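Long-range contacts in alanine racemase 1 (PDB 4Y2W), which belongs to the alanine racemase family, joining a parallel eight-stranded alpha/beta barrel to a C-terminal domain rich in beta strands, with two chains in the assembly: residues P8-V13 / R249-V254; K300-G305 / N342-S347; R369-Y374 / E383-K388; L244-R249 / I338-N343. The protein carries 1 engineered substitution. All coordinates share one frame; numbering follows the deposited sequence.

Contact 1 (P8-V13 / R249-V254); sequences PTRVEV and RFTTRV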
loop_
_atom_site.group_PDB
_atom_site.type_symbol
_atom_site.label_atom_id
_atom_site.label_comp_id
_atom_site.label_asym_id
_atom_site.label_seq_id
_atom_site.Cartn_x
_atom_site.Cartn_y
_atom_site.Cartn_z
ATOM N N PRO A 8 -6.260 -14.111 -8.617
ATOM C CA PRO A 8 -6.555 -15.013 -7.503
ATOM C C PRO A 8 -6.543 -14.301 -6.147
ATOM O O PRO A 8 -7.525 -14.382 -5.406
ATOM C CB PRO A 8 -5.440 -16.059 -7.595
ATOM C CG PRO A 8 -5.041 -16.059 -9.026
ATOM C CD PRO A 8 -5.181 -14.638 -9.473
ATOM N N THR A 9 -5.448 -13.609 -5.839
ATOM C CA THR A 9 -5.355 -12.804 -4.622
ATOM C C THR A 9 -6.279 -11.598 -4.763
ATOM O O THR A 9 -6.138 -10.818 -5.703
ATOM C CB THR A 9 -3.908 -12.345 -4.364
ATOM O OG1 THR A 9 -3.108 -13.477 -4.011
ATOM C CG2 THR A 9 -3.836 -11.328 -3.238
ATOM N N ARG A 10 -7.225 -11.451 -3.834
ATOM C CA ARG A 10 -8.273 -10.436 -3.964
ATOM C C ARG A 10 -8.879 -10.009 -2.635
ATOM O O ARG A 10 -8.747 -10.696 -1.620
ATOM C CB ARG A 10 -9.401 -10.968 -4.850
ATOM C CG ARG A 10 -10.179 -12.131 -4.243
ATOM C CD ARG A 10 -11.143 -12.742 -5.244
ATOM N NE ARG A 10 -10.450 -13.375 -6.365
ATOM C CZ ARG A 10 -11.052 -13.889 -7.435
ATOM N NH1 ARG A 10 -12.374 -13.859 -7.554
ATOM N NH2 ARG A 10 -10.324 -14.438 -8.396
ATOM N N VAL A 11 -9.562 -8.866 -2.670
ATOM C CA VAL A 11 -10.393 -8.404 -1.567
ATOM C C VAL A 11 -11.846 -8.499 -2.001
ATOM O O VAL A 11 -12.213 -7.981 -3.051
ATOM C CB VAL A 11 -10.043 -6.953 -1.170
ATOM C CG1 VAL A 11 -11.230 -6.243 -0.534
ATOM C CG2 VAL A 11 -8.860 -6.944 -0.217
ATOM N N GLU A 12 -12.660 -9.178 -1.198
ATOM C CA GLU A 12 -14.100 -9.229 -1.419
ATOM C C GLU A 12 -14.774 -8.230 -0.483
ATOM O O GLU A 12 -14.752 -8.408 0.743
ATOM C CB GLU A 12 -14.635 -10.643 -1.165
ATOM C CG GLU A 12 -14.126 -11.690 -2.147
ATOM C CD GLU A 12 -14.682 -13.084 -1.892
ATOM O OE1 GLU A 12 -15.263 -13.325 -0.814
ATOM O OE2 GLU A 12 -14.527 -13.951 -2.779
ATOM N N VAL A 13 -15.353 -7.174 -1.057
ATOM C CA VAL A 13 -16.050 -6.145 -0.281
ATOM C C VAL A 13 -17.550 -6.425 -0.239
ATOM O O VAL A 13 -18.200 -6.530 -1.282
ATOM C CB VAL A 13 -15.805 -4.741 -0.869
ATOM C CG1 VAL A 13 -16.684 -3.697 -0.193
ATOM C CG2 VAL A 13 -14.337 -4.376 -0.735
ATOM N N ARG A 249 -13.280 -9.488 3.044
ATOM C CA ARG A 249 -12.548 -10.754 3.092
ATOM C C ARG A 249 -11.328 -10.696 2.168
ATOM O O ARG A 249 -11.468 -10.612 0.947
ATOM C CB ARG A 249 -13.446 -11.927 2.706
ATOM C CG ARG A 249 -14.592 -12.186 3.671
ATOM C CD ARG A 249 -14.934 -13.668 3.721
ATOM N NE ARG A 249 -15.109 -14.227 2.381
ATOM C CZ ARG A 249 -14.894 -15.498 2.038
ATOM N NH1 ARG A 249 -14.480 -16.399 2.926
ATOM N NH2 ARG A 249 -15.088 -15.872 0.779
ATOM N N PHE A 250 -10.139 -10.731 2.762
ATOM C CA PHE A 250 -8.884 -10.711 2.019
ATOM C C PHE A 250 -8.509 -12.157 1.729
ATOM O O PHE A 250 -8.163 -12.899 2.643
ATOM C CB PHE A 250 -7.805 -10.006 2.853
ATOM C CG PHE A 250 -6.527 -9.699 2.115
ATOM C CD1 PHE A 250 -6.418 -9.825 0.731
ATOM C CD2 PHE A 250 -5.427 -9.231 2.824
ATOM C CE1 PHE A 250 -5.233 -9.524 0.082
ATOM C CE2 PHE A 250 -4.243 -8.927 2.180
ATOM C CZ PHE A 250 -4.145 -9.073 0.806
ATOM N N THR A 251 -8.599 -12.557 0.461
ATOM C CA THR A 251 -8.462 -13.962 0.080
ATOM C C THR A 251 -7.464 -14.189 -1.057
ATOM O O THR A 251 -7.122 -13.263 -1.798
ATOM C CB THR A 251 -9.824 -14.545 -0.342
ATOM O OG1 THR A 251 -10.169 -14.084 -1.653
ATOM C CG2 THR A 251 -10.917 -14.137 0.648
ATOM N N THR A 252 -7.002 -15.433 -1.175
ATOM C CA THR A 252 -6.152 -15.866 -2.286
ATOM C C THR A 252 -6.397 -17.344 -2.599
ATOM O O THR A 252 -7.299 -17.958 -2.028
ATOM C CB THR A 252 -4.661 -15.627 -1.991
ATOM O OG1 THR A 252 -3.895 -15.903 -3.168
ATOM C CG2 THR A 252 -4.168 -16.507 -0.852
ATOM N N ARG A 253 -5.604 -17.910 -3.507
ATOM C CA ARG A 253 -5.832 -19.279 -3.972
ATOM C C ARG A 253 -4.582 -20.145 -3.906
ATOM O O ARG A 253 -3.456 -19.645 -3.953
ATOM C CB ARG A 253 -6.349 -19.269 -5.411
ATOM C CG ARG A 253 -7.652 -18.513 -5.609
ATOM C CD ARG A 253 -8.847 -19.298 -5.101
ATOM N NE ARG A 253 -9.997 -18.425 -4.865
ATOM C CZ ARG A 253 -11.265 -18.828 -4.780
ATOM N NH1 ARG A 253 -11.596 -20.113 -4.918
ATOM N NH2 ARG A 253 -12.215 -17.929 -4.565
ATOM N N VAL A 254 -4.794 -21.455 -3.813
ATOM C CA VAL A 254 -3.693 -22.402 -3.864
ATOM C C VAL A 254 -3.223 -22.476 -5.314
ATOM O O VAL A 254 -4.011 -22.733 -6.228
ATOM C CB VAL A 254 -4.085 -23.798 -3.335
ATOM C CG1 VAL A 254 -2.900 -24.751 -3.424
ATOM C CG2 VAL A 254 -4.574 -23.705 -1.894
#

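Contact 2 (K300-G305 / N342-S347); sequences KLLLKG and NNETVS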
loop_
_atom_site.group_PDB
_atom_site.type_symbol
_atom_site.label_atom_id
_atom_site.label_comp_id
_atom_site.label_asym_id
_atom_site.label_seq_id
_atom_site.Cartn_x
_atom_site.Cartn_y
_atom_site.Cartn_z
ATOM N N LYS A 300 -1.332 -17.905 11.023
ATOM C CA LYS A 300 -2.039 -19.021 10.420
ATOM C C LYS A 300 -3.225 -18.497 9.629
ATOM O O LYS A 300 -4.015 -17.704 10.142
ATOM C CB LYS A 300 -2.492 -20.003 11.497
ATOM C CG LYS A 300 -1.346 -20.549 12.332
ATOM C CD LYS A 300 -1.839 -21.464 13.439
ATOM C CE LYS A 300 -0.672 -22.004 14.252
ATOM N NZ LYS A 300 -1.100 -23.083 15.186
ATOM N N LEU A 301 -3.327 -18.929 8.373
ATOM C CA LEU A 301 -4.422 -18.534 7.486
ATOM C C LEU A 301 -5.474 -19.628 7.470
ATOM O O LEU A 301 -5.214 -20.752 7.898
ATOM C CB LEU A 301 -3.909 -18.307 6.062
ATOM C CG LEU A 301 -2.640 -17.473 5.885
ATOM C CD1 LEU A 301 -2.265 -17.405 4.410
ATOM C CD2 LEU A 301 -2.801 -16.075 6.458
ATOM N N LEU A 302 -6.656 -19.299 6.964
ATOM C CA LEU A 302 -7.757 -20.254 6.907
ATOM C C LEU A 302 -7.828 -20.925 5.545
ATOM O O LEU A 302 -7.756 -20.261 4.512
ATOM C CB LEU A 302 -9.087 -19.567 7.216
ATOM C CG LEU A 302 -9.290 -19.126 8.665
ATOM C CD1 LEU A 302 -10.544 -18.274 8.789
ATOM C CD2 LEU A 302 -9.364 -20.332 9.591
ATOM N N LEU A 303 -7.967 -22.248 5.565
ATOM C CA LEU A 303 -8.101 -23.056 4.360
ATOM C C LEU A 303 -9.007 -24.226 4.697
ATOM O O LEU A 303 -8.622 -25.097 5.481
ATOM C CB LEU A 303 -6.731 -23.563 3.904
ATOM C CG LEU A 303 -6.701 -24.677 2.847
ATOM C CD1 LEU A 303 -7.391 -24.239 1.564
ATOM C CD2 LEU A 303 -5.270 -25.117 2.569
ATOM N N LYS A 304 -10.209 -24.234 4.122
ATOM C CA LYS A 304 -11.218 -25.263 4.402
ATOM C C LYS A 304 -11.619 -25.293 5.878
ATOM O O LYS A 304 -11.917 -26.355 6.427
ATOM C CB LYS A 304 -10.721 -26.648 3.967
ATOM C CG LYS A 304 -10.367 -26.760 2.495
ATOM C CD LYS A 304 -9.600 -28.042 2.221
ATOM C CE LYS A 304 -9.760 -28.499 0.783
ATOM N NZ LYS A 304 -11.006 -29.288 0.580
ATOM N N GLY A 305 -11.621 -24.125 6.517
ATOM C CA GLY A 305 -11.958 -24.017 7.937
ATOM C C GLY A 305 -10.888 -24.521 8.893
ATOM O O GLY A 305 -11.145 -24.654 10.091
ATOM N N ASN A 342 -16.011 -20.879 7.081
ATOM C CA ASN A 342 -16.540 -22.083 7.756
ATOM C C ASN A 342 -16.407 -22.087 9.285
ATOM O O ASN A 342 -15.536 -22.767 9.837
ATOM C CB ASN A 342 -15.867 -23.347 7.204
ATOM C CG ASN A 342 -15.997 -23.477 5.703
ATOM O OD1 ASN A 342 -16.912 -22.929 5.095
ATOM N ND2 ASN A 342 -15.076 -24.215 5.098
ATOM N N ASN A 343 -17.277 -21.342 9.965
ATOM C CA ASN A 343 -17.287 -21.295 11.436
ATOM C C ASN A 343 -15.897 -21.039 12.016
ATOM O O ASN A 343 -15.484 -21.682 12.981
ATOM C CB ASN A 343 -17.857 -22.601 12.009
ATOM C CG ASN A 343 -19.216 -22.949 11.430
ATOM O OD1 ASN A 343 -19.449 -24.081 10.999
ATOM N ND2 ASN A 343 -20.120 -21.973 11.410
ATOM N N GLU A 344 -15.177 -20.104 11.402
ATOM C CA GLU A 344 -13.802 -19.800 11.781
ATOM C C GLU A 344 -13.384 -18.474 11.158
ATOM O O GLU A 344 -13.710 -18.193 10.005
ATOM C CB GLU A 344 -12.860 -20.915 11.319
ATOM C CG GLU A 344 -11.669 -21.125 12.234
ATOM C CD GLU A 344 -12.074 -21.641 13.604
ATOM O OE1 GLU A 344 -12.701 -22.720 13.674
ATOM O OE2 GLU A 344 -11.759 -20.965 14.608
ATOM N N THR A 345 -12.660 -17.662 11.921
ATOM C CA THR A 345 -12.358 -16.302 11.502
ATOM C C THR A 345 -10.945 -15.888 11.892
ATOM O O THR A 345 -10.544 -16.033 13.045
ATOM C CB THR A 345 -13.371 -15.314 12.119
ATOM O OG1 THR A 345 -14.695 -15.669 11.700
ATOM C CG2 THR A 345 -13.081 -13.872 11.694
ATOM N N VAL A 346 -10.197 -15.389 10.912
ATOM C CA VAL A 346 -8.966 -14.647 11.179
ATOM C C VAL A 346 -9.280 -13.171 10.979
ATOM O O VAL A 346 -9.054 -12.608 9.905
ATOM C CB VAL A 346 -7.768 -15.087 10.303
ATOM C CG1 VAL A 346 -7.112 -16.320 10.896
ATOM C CG2 VAL A 346 -8.176 -15.331 8.852
ATOM N N SER A 347 -9.818 -12.552 12.028
ATOM C CA SER A 347 -10.332 -11.188 11.943
ATOM C C SER A 347 -9.221 -10.188 11.663
ATOM O O SER A 347 -8.044 -10.456 11.914
ATOM C CB SER A 347 -11.058 -10.792 13.234
ATOM O OG SER A 347 -10.138 -10.435 14.256
#

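Contact 3 (R369-Y374 / E383-K388); sequences RVPRVY and EVNYLK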
loop_
_atom_site.group_PDB
_atom_site.type_symbol
_atom_site.label_atom_id
_atom_site.label_comp_id
_atom_site.label_asym_id
_atom_site.label_seq_id
_atom_site.Cartn_x
_atom_site.Cartn_y
_atom_site.Cartn_z
ATOM N N ARG A 369 -2.196 -3.483 -6.055
ATOM C CA ARG A 369 -2.191 -4.727 -6.830
ATOM C C ARG A 369 -3.362 -5.661 -6.508
ATOM O O ARG A 369 -3.680 -6.542 -7.307
ATOM C CB ARG A 369 -0.866 -5.469 -6.631
ATOM C CG ARG A 369 -0.493 -6.378 -7.788
ATOM C CD ARG A 369 0.978 -6.760 -7.759
ATOM N NE ARG A 369 1.341 -7.525 -6.568
ATOM C CZ ARG A 369 2.563 -7.992 -6.320
ATOM N NH1 ARG A 369 3.558 -7.783 -7.176
ATOM N NH2 ARG A 369 2.796 -8.674 -5.207
ATOM N N VAL A 370 -3.994 -5.471 -5.350
ATOM C CA VAL A 370 -5.121 -6.297 -4.932
ATOM C C VAL A 370 -6.430 -5.746 -5.507
ATOM O O VAL A 370 -6.891 -4.683 -5.090
ATOM C CB VAL A 370 -5.230 -6.341 -3.394
ATOM C CG1 VAL A 370 -6.400 -7.217 -2.957
ATOM C CG2 VAL A 370 -3.925 -6.832 -2.779
ATOM N N PRO A 371 -7.046 -6.465 -6.466
ATOM C CA PRO A 371 -8.329 -5.975 -6.964
ATOM C C PRO A 371 -9.425 -6.091 -5.911
ATOM O O PRO A 371 -9.358 -6.966 -5.046
ATOM C CB PRO A 371 -8.620 -6.900 -8.143
ATOM C CG PRO A 371 -7.925 -8.161 -7.792
ATOM C CD PRO A 371 -6.661 -7.731 -7.111
ATOM N N ARG A 372 -10.411 -5.201 -5.989
ATOM C CA ARG A 372 -11.566 -5.231 -5.101
ATOM C C ARG A 372 -12.773 -5.766 -5.854
ATOM O O ARG A 372 -13.148 -5.227 -6.893
ATOM C CB ARG A 372 -11.875 -3.834 -4.561
ATOM C CG ARG A 372 -11.097 -3.450 -3.314
ATOM C CD ARG A 372 -9.613 -3.274 -3.585
ATOM N NE ARG A 372 -8.952 -2.608 -2.465
ATOM C CZ ARG A 372 -7.651 -2.337 -2.402
ATOM N NH1 ARG A 372 -6.837 -2.675 -3.390
ATOM N NH2 ARG A 372 -7.157 -1.723 -1.337
ATOM N N VAL A 373 -13.359 -6.838 -5.325
ATOM C CA VAL A 373 -14.576 -7.430 -5.869
ATOM C C VAL A 373 -15.723 -7.065 -4.931
ATOM O O VAL A 373 -15.558 -7.100 -3.710
ATOM C CB VAL A 373 -14.442 -8.963 -5.984
ATOM C CG1 VAL A 373 -15.689 -9.574 -6.609
ATOM C CG2 VAL A 373 -13.209 -9.325 -6.799
ATOM N N TYR A 374 -16.879 -6.721 -5.500
ATOM C CA TYR A 374 -17.995 -6.158 -4.731
ATOM C C TYR A 374 -19.233 -7.051 -4.712
ATOM O O TYR A 374 -19.652 -7.570 -5.748
ATOM C CB TYR A 374 -18.345 -4.770 -5.272
ATOM C CG TYR A 374 -17.246 -3.770 -5.009
ATOM C CD1 TYR A 374 -17.139 -3.133 -3.777
ATOM C CD2 TYR A 374 -16.290 -3.489 -5.978
ATOM C CE1 TYR A 374 -16.120 -2.229 -3.522
ATOM C CE2 TYR A 374 -15.271 -2.582 -5.733
ATOM C CZ TYR A 374 -15.189 -1.959 -4.503
ATOM O OH TYR A 374 -14.180 -1.063 -4.260
ATOM N N GLU A 383 -16.495 -4.963 -10.044
ATOM C CA GLU A 383 -15.110 -5.150 -9.631
ATOM C C GLU A 383 -14.245 -3.977 -10.065
ATOM O O GLU A 383 -14.566 -3.284 -11.034
ATOM C CB GLU A 383 -14.558 -6.431 -10.247
ATOM C CG GLU A 383 -14.600 -6.456 -11.769
ATOM C CD GLU A 383 -14.016 -7.729 -12.351
ATOM O OE1 GLU A 383 -14.691 -8.781 -12.277
ATOM O OE2 GLU A 383 -12.887 -7.669 -12.888
ATOM N N VAL A 384 -13.147 -3.759 -9.348
ATOM C CA VAL A 384 -12.120 -2.829 -9.799
ATOM C C VAL A 384 -10.743 -3.472 -9.716
ATOM O O VAL A 384 -10.339 -3.996 -8.677
ATOM C CB VAL A 384 -12.137 -1.473 -9.045
ATOM C CG1 VAL A 384 -13.453 -0.750 -9.283
ATOM C CG2 VAL A 384 -11.889 -1.649 -7.556
ATOM N N ASN A 385 -10.058 -3.464 -10.854
ATOM C CA ASN A 385 -8.647 -3.771 -10.937
ATOM C C ASN A 385 -7.938 -2.440 -11.174
ATOM O O ASN A 385 -8.166 -1.792 -12.197
ATOM C CB ASN A 385 -8.396 -4.742 -12.091
ATOM C CG ASN A 385 -6.969 -5.268 -12.124
ATOM O OD1 ASN A 385 -6.410 -5.667 -11.095
ATOM N ND2 ASN A 385 -6.379 -5.290 -13.317
ATOM N N TYR A 386 -7.106 -2.017 -10.227
ATOM C CA TYR A 386 -6.442 -0.712 -10.331
ATOM C C TYR A 386 -5.361 -0.665 -11.414
ATOM O O TYR A 386 -4.993 0.414 -11.878
ATOM C CB TYR A 386 -5.868 -0.276 -8.976
ATOM C CG TYR A 386 -6.925 0.135 -7.968
ATOM C CD1 TYR A 386 -7.886 1.093 -8.288
ATOM C CD2 TYR A 386 -6.958 -0.421 -6.692
ATOM C CE1 TYR A 386 -8.854 1.475 -7.374
ATOM C CE2 TYR A 386 -7.923 -0.045 -5.770
ATOM C CZ TYR A 386 -8.869 0.906 -6.114
ATOM O OH TYR A 386 -9.832 1.287 -5.204
ATOM N N LEU A 387 -4.856 -1.826 -11.816
ATOM C CA LEU A 387 -3.943 -1.909 -12.953
ATOM C C LEU A 387 -4.738 -1.784 -14.262
ATOM O O LEU A 387 -4.187 -1.417 -15.300
ATOM C CB LEU A 387 -3.120 -3.204 -12.907
ATOM C CG LEU A 387 -1.942 -3.225 -11.917
ATOM C CD1 LEU A 387 -2.377 -2.996 -10.477
ATOM C CD2 LEU A 387 -1.184 -4.536 -12.025
ATOM N N LYS A 388 -6.031 -2.106 -14.193
ATOM C CA LYS A 388 -7.012 -1.762 -15.231
ATOM C C LYS A 388 -6.704 -2.402 -16.587
ATOM O O LYS A 388 -7.516 -3.161 -17.128
ATOM C CB LYS A 388 -7.131 -0.235 -15.361
ATOM C CG LYS A 388 -8.309 0.230 -16.206
ATOM C CD LYS A 388 -7.911 0.574 -17.642
ATOM C CE LYS A 388 -8.992 0.179 -18.641
ATOM N NZ LYS A 388 -10.368 0.588 -18.233
#

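Contact 4 (L244-R249 / I338-N343); sequences LRETLR and IGTQNN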
loop_
_atom_site.group_PDB
_atom_site.type_symbol
_atom_site.label_atom_id
_atom_site.label_comp_id
_atom_site.label_asym_id
_atom_site.label_seq_id
_atom_site.Cartn_x
_atom_site.Cartn_y
_atom_site.Cartn_z
ATOM N N LEU A 244 -21.934 -5.680 14.559
ATOM C CA LEU A 244 -21.236 -5.475 13.292
ATOM C C LEU A 244 -21.169 -6.751 12.459
ATOM O O LEU A 244 -21.075 -7.854 13.004
ATOM C CB LEU A 244 -19.821 -4.936 13.538
ATOM C CG LEU A 244 -19.743 -3.583 14.252
ATOM C CD1 LEU A 244 -18.302 -3.231 14.601
ATOM C CD2 LEU A 244 -20.376 -2.477 13.421
ATOM N N ARG A 245 -21.229 -6.582 11.137
ATOM C CA ARG A 245 -21.043 -7.682 10.191
ATOM C C ARG A 245 -19.718 -7.520 9.450
ATOM O O ARG A 245 -19.181 -6.418 9.337
ATOM C CB ARG A 245 -22.207 -7.754 9.196
ATOM C CG ARG A 245 -23.564 -7.917 9.864
ATOM C CD ARG A 245 -24.570 -8.692 9.024
ATOM N NE ARG A 245 -24.900 -8.045 7.750
ATOM C CZ ARG A 245 -24.369 -8.348 6.561
ATOM N NH1 ARG A 245 -23.446 -9.301 6.429
ATOM N NH2 ARG A 245 -24.770 -7.684 5.481
ATOM N N GLU A 246 -19.199 -8.635 8.952
ATOM C CA GLU A 246 -17.915 -8.656 8.267
ATOM C C GLU A 246 -18.049 -7.988 6.906
ATOM O O GLU A 246 -18.896 -8.387 6.101
ATOM C CB GLU A 246 -17.438 -10.099 8.106
ATOM C CG GLU A 246 -15.961 -10.244 7.783
ATOM C CD GLU A 246 -15.544 -11.698 7.715
ATOM O OE1 GLU A 246 -14.902 -12.166 8.672
ATOM O OE2 GLU A 246 -15.882 -12.377 6.719
ATOM N N THR A 247 -17.219 -6.974 6.660
ATOM C CA THR A 247 -17.314 -6.158 5.447
ATOM C C THR A 247 -16.266 -6.497 4.391
ATOM O O THR A 247 -16.498 -6.274 3.200
ATOM C CB THR A 247 -17.193 -4.659 5.775
ATOM O OG1 THR A 247 -16.006 -4.428 6.539
ATOM C CG2 THR A 247 -18.396 -4.186 6.565
ATOM N N LEU A 248 -15.118 -7.021 4.820
ATOM C CA LEU A 248 -14.026 -7.349 3.906
ATOM C C LEU A 248 -13.486 -8.751 4.135
ATOM O O LEU A 248 -13.243 -9.147 5.274
ATOM C CB LEU A 248 -12.887 -6.348 4.078
ATOM C CG LEU A 248 -11.647 -6.570 3.206
ATOM C CD1 LEU A 248 -11.040 -5.230 2.817
ATOM C CD2 LEU A 248 -10.611 -7.464 3.881
ATOM N N ARG A 249 -13.280 -9.488 3.044
ATOM C CA ARG A 249 -12.548 -10.754 3.092
ATOM C C ARG A 249 -11.328 -10.696 2.168
ATOM O O ARG A 249 -11.468 -10.612 0.947
ATOM C CB ARG A 249 -13.446 -11.927 2.706
ATOM C CG ARG A 249 -14.592 -12.186 3.671
ATOM C CD ARG A 249 -14.934 -13.668 3.721
ATOM N NE ARG A 249 -15.109 -14.227 2.381
ATOM C CZ ARG A 249 -14.894 -15.498 2.038
ATOM N NH1 ARG A 249 -14.480 -16.399 2.926
ATOM N NH2 ARG A 249 -15.088 -15.872 0.779
ATOM N N ILE A 338 -7.673 -12.491 5.763
ATOM C CA ILE A 338 -8.485 -11.711 6.690
ATOM C C ILE A 338 -9.935 -12.081 6.434
ATOM O O ILE A 338 -10.370 -12.101 5.282
ATOM C CB ILE A 338 -8.337 -10.194 6.454
ATOM C CG1 ILE A 338 -6.874 -9.766 6.592
ATOM C CG2 ILE A 338 -9.233 -9.414 7.413
ATOM C CD1 ILE A 338 -6.615 -8.332 6.178
ATOM N N GLY A 339 -10.678 -12.377 7.496
ATOM C CA GLY A 339 -12.100 -12.682 7.378
ATOM C C GLY A 339 -12.502 -14.095 7.765
ATOM O O GLY A 339 -11.738 -14.829 8.391
ATOM N N THR A 340 -13.715 -14.468 7.359
ATOM C CA THR A 340 -14.387 -15.675 7.836
ATOM C C THR A 340 -14.314 -16.796 6.802
ATOM O O THR A 340 -14.281 -16.537 5.603
ATOM C CB THR A 340 -15.868 -15.364 8.165
ATOM O OG1 THR A 340 -15.930 -14.453 9.269
ATOM C CG2 THR A 340 -16.656 -16.627 8.517
ATOM N N GLN A 341 -14.278 -18.036 7.284
ATOM C CA GLN A 341 -14.341 -19.219 6.428
ATOM C C GLN A 341 -14.766 -20.435 7.258
ATOM O O GLN A 341 -13.981 -20.943 8.057
ATOM C CB GLN A 341 -12.978 -19.474 5.765
ATOM C CG GLN A 341 -13.043 -20.379 4.539
ATOM C CD GLN A 341 -11.676 -20.819 4.043
ATOM O OE1 GLN A 341 -10.907 -21.446 4.774
ATOM N NE2 GLN A 341 -11.372 -20.503 2.790
ATOM N N ASN A 342 -16.011 -20.879 7.081
ATOM C CA ASN A 342 -16.540 -22.083 7.756
ATOM C C ASN A 342 -16.407 -22.087 9.285
ATOM O O ASN A 342 -15.536 -22.767 9.837
ATOM C CB ASN A 342 -15.867 -23.347 7.204
ATOM C CG ASN A 342 -15.997 -23.477 5.703
ATOM O OD1 ASN A 342 -16.912 -22.929 5.095
ATOM N ND2 ASN A 342 -15.076 -24.215 5.098
ATOM N N ASN A 343 -17.277 -21.342 9.965
ATOM C CA ASN A 343 -17.287 -21.295 11.436
ATOM C C ASN A 343 -15.897 -21.039 12.016
ATOM O O ASN A 343 -15.484 -21.682 12.981
ATOM C CB ASN A 343 -17.857 -22.601 12.009
ATOM C CG ASN A 343 -19.216 -22.949 11.430
ATOM O OD1 ASN A 343 -19.449 -24.081 10.999
ATOM N ND2 ASN A 343 -20.120 -21.973 11.410
#

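Contact 1 (P8-V13 / R249-V254)
Arg10 pairs with Thr251 and Glu12 with Arg249 as the hydrogen-bonded rungs of an antiparallel ladder; Val11 and Phe250 form the non-hydrogen-bonded pair between them. The backbone bonds are nearly straight, with Arg10 N 2.7 Å from Thr251 O and Glu12 N 2.8 Å from Arg249 O. Where the strand pairing ends, hydroxyls continue it: Thr252 OG1 donates to Thr9 OG1 at 2.7 Å, and the latter is also bonded to Pro284 O. The ionic pair lies on the face of Arg10 and Thr251. Here the Glu12 and Arg249 side chains run side by side, and Arg249 NH2 meets the syn side of Glu12 OE1 at 3.0 Å, the two charged planes standing 47° apart; Tyr14 OH bonds to the same oxygen, and Arg249 NH1 to Thr340 O. Apolar packing takes the other face, where Val11 CG2 lies 3.9 Å from Phe250 CD1. The pairing joins N-terminal strand 10-14, flanked also by parallel strand 372-376, to strand 248-260 of the C-terminal beta domain, which pairs further with 278-283 and 334-336.

Contact 2 (K300-G305 / N342-S347)
Leu302 and Val346 reach toward each other tip to tip, Leu302 CD1 standing 3.8 Å from Val346 CG2. Glu344 meets the same leucine differently: its side chain crosses at about a right angle, and its aliphatic CG rests 3.6 Å from Leu302 CD2. The two methyls of Leu302 thus divide their side-chain contacts, CD1 to Val346 and CD2 to Glu344, while the Glu344 carboxylate turns to a weak bond with Tyr307 OH. The first torsion of Val346 places CG1 anti to its carbonyl carbon (chi1 -82°), and this methyl lies 3.5 Å from Lys300 O. At the turn end, Asn342 CB faces Gly305 CA at 4.0 Å, and Gly305 has positive phi; Asn342 ND2 lies beside the peptide of Lys304 and Gly305. The contact is packing between strand 300-303 and both strand 345-346 and the loop before it. Strand 300-303 forms a hairpin with 306-311 and bonds to Val336 through Leu302, whereas 345-346 leads to Ser347, the N-cap of helix 348-354.

Contact 3 (R369-Y374 / E383-K388)
Arg372 NH1, which lies beside the ring of Tyr386, is gripped by two carbonyls: Val370 O at 2.6 Å, in the plane of that carbonyl, and Ser367 O. The site belongs to the beta hairpin of strands 372-376 and 379-384. Its antiparallel ladder is bonded both ways at Arg372 and Val384, with Arg372 N 2.9 Å from Val384 O and Val384 N 2.9 Å from Arg372 O. The arginine chain leaves with CG anti to its carbonyl carbon and bends at chi2 (68°), which sets CD; the side chain crosses that of Tyr386 at about a right angle. Tyr386 offers its edge, not its face: CE2 lies over one face of the guanidinium, 3.7 Å from Arg372 NH1, with the two planes 67° apart. The Tyr386 ring makes its cation-pi contact with Arg368 of the second subunit instead. Arg372 NE and NH2 bond to Gly45 O and Ile366 O, completing a guanidinium with carbonyl partners at all three nitrogens. On the same side of the hairpin, Tyr374 turns its edge to Val384, CE2 being 4.0 Å from Val384 CG2; its hydroxyl bonds to His46 O and its ring stacks with that of Tyr50, tying the hairpin to the N-terminal barrel domain. Beyond the ladder the chain continues alongside 369-374, and Leu387 CD1 lies 4.0 Å from Arg369 CA.

Contact 4 (L244-R249 / I338-N343)
Glu246 and Thr340 meet through a hydroxyl bond, Thr340 OG1 donating to Glu246 OE1 at 2.6 Å from above the carboxylate plane. The partners lie where the C-terminal beta domain turns a corner at Ile338 and Gly339, after strand 334-336. Thr340 N adds a weak bond to Glu246 OE2 at 3.1 Å, so the carboxylate engages both the hydroxyl and the amide of one residue. The carbonyl of Thr340 is taken by Arg249 NH1, 2.7 Å away and almost collinear with the C=O bond, and the oxygen sits in the guanidinium plane. In Glu246, CG is anti to the backbone N (chi1 -163°), and the chain stays extended beyond it, which brings the carboxylate to the corner. In the next shell, Thr345 OG1 is hydrogen-bonded to Thr340 OG1, and Arg249 NH2 also forms salt bridges with Glu334 and Glu12. Leu248 CD2 packs at 4.3 Å from Ile338 CG2, and both side chains rest on helix 359-365, whose Gln360 lines a pocket holding alanine. Between the backbones, Arg249 CA makes a CA-H...O contact with Ile338 O, 3.4 Å apart.

All four contacts reach one mixed sheet, yet their chemistry changes with place. Contacts 1 and 3 are largely buried beta ladders, and they adjoin because strands 10-14 and 372-376 are parallel neighbours, bonded through Val11 and Val13 to Val373. Contact 3 also meets the second subunit, whereas contacts 2 and 4 touch no other chain. Contacts 2 and 4 are only partly buried and lack ladders: the former rests on apolar side chains, the latter on carboxylate, hydroxyl and guanidinium bonds. These two share Asn342 and Asn343 and lie with centres about 9 Å apart. Arg249 belongs to both contact 1 and contact 4, its guanidinium joining the strand pair to the corner after strand 334-336.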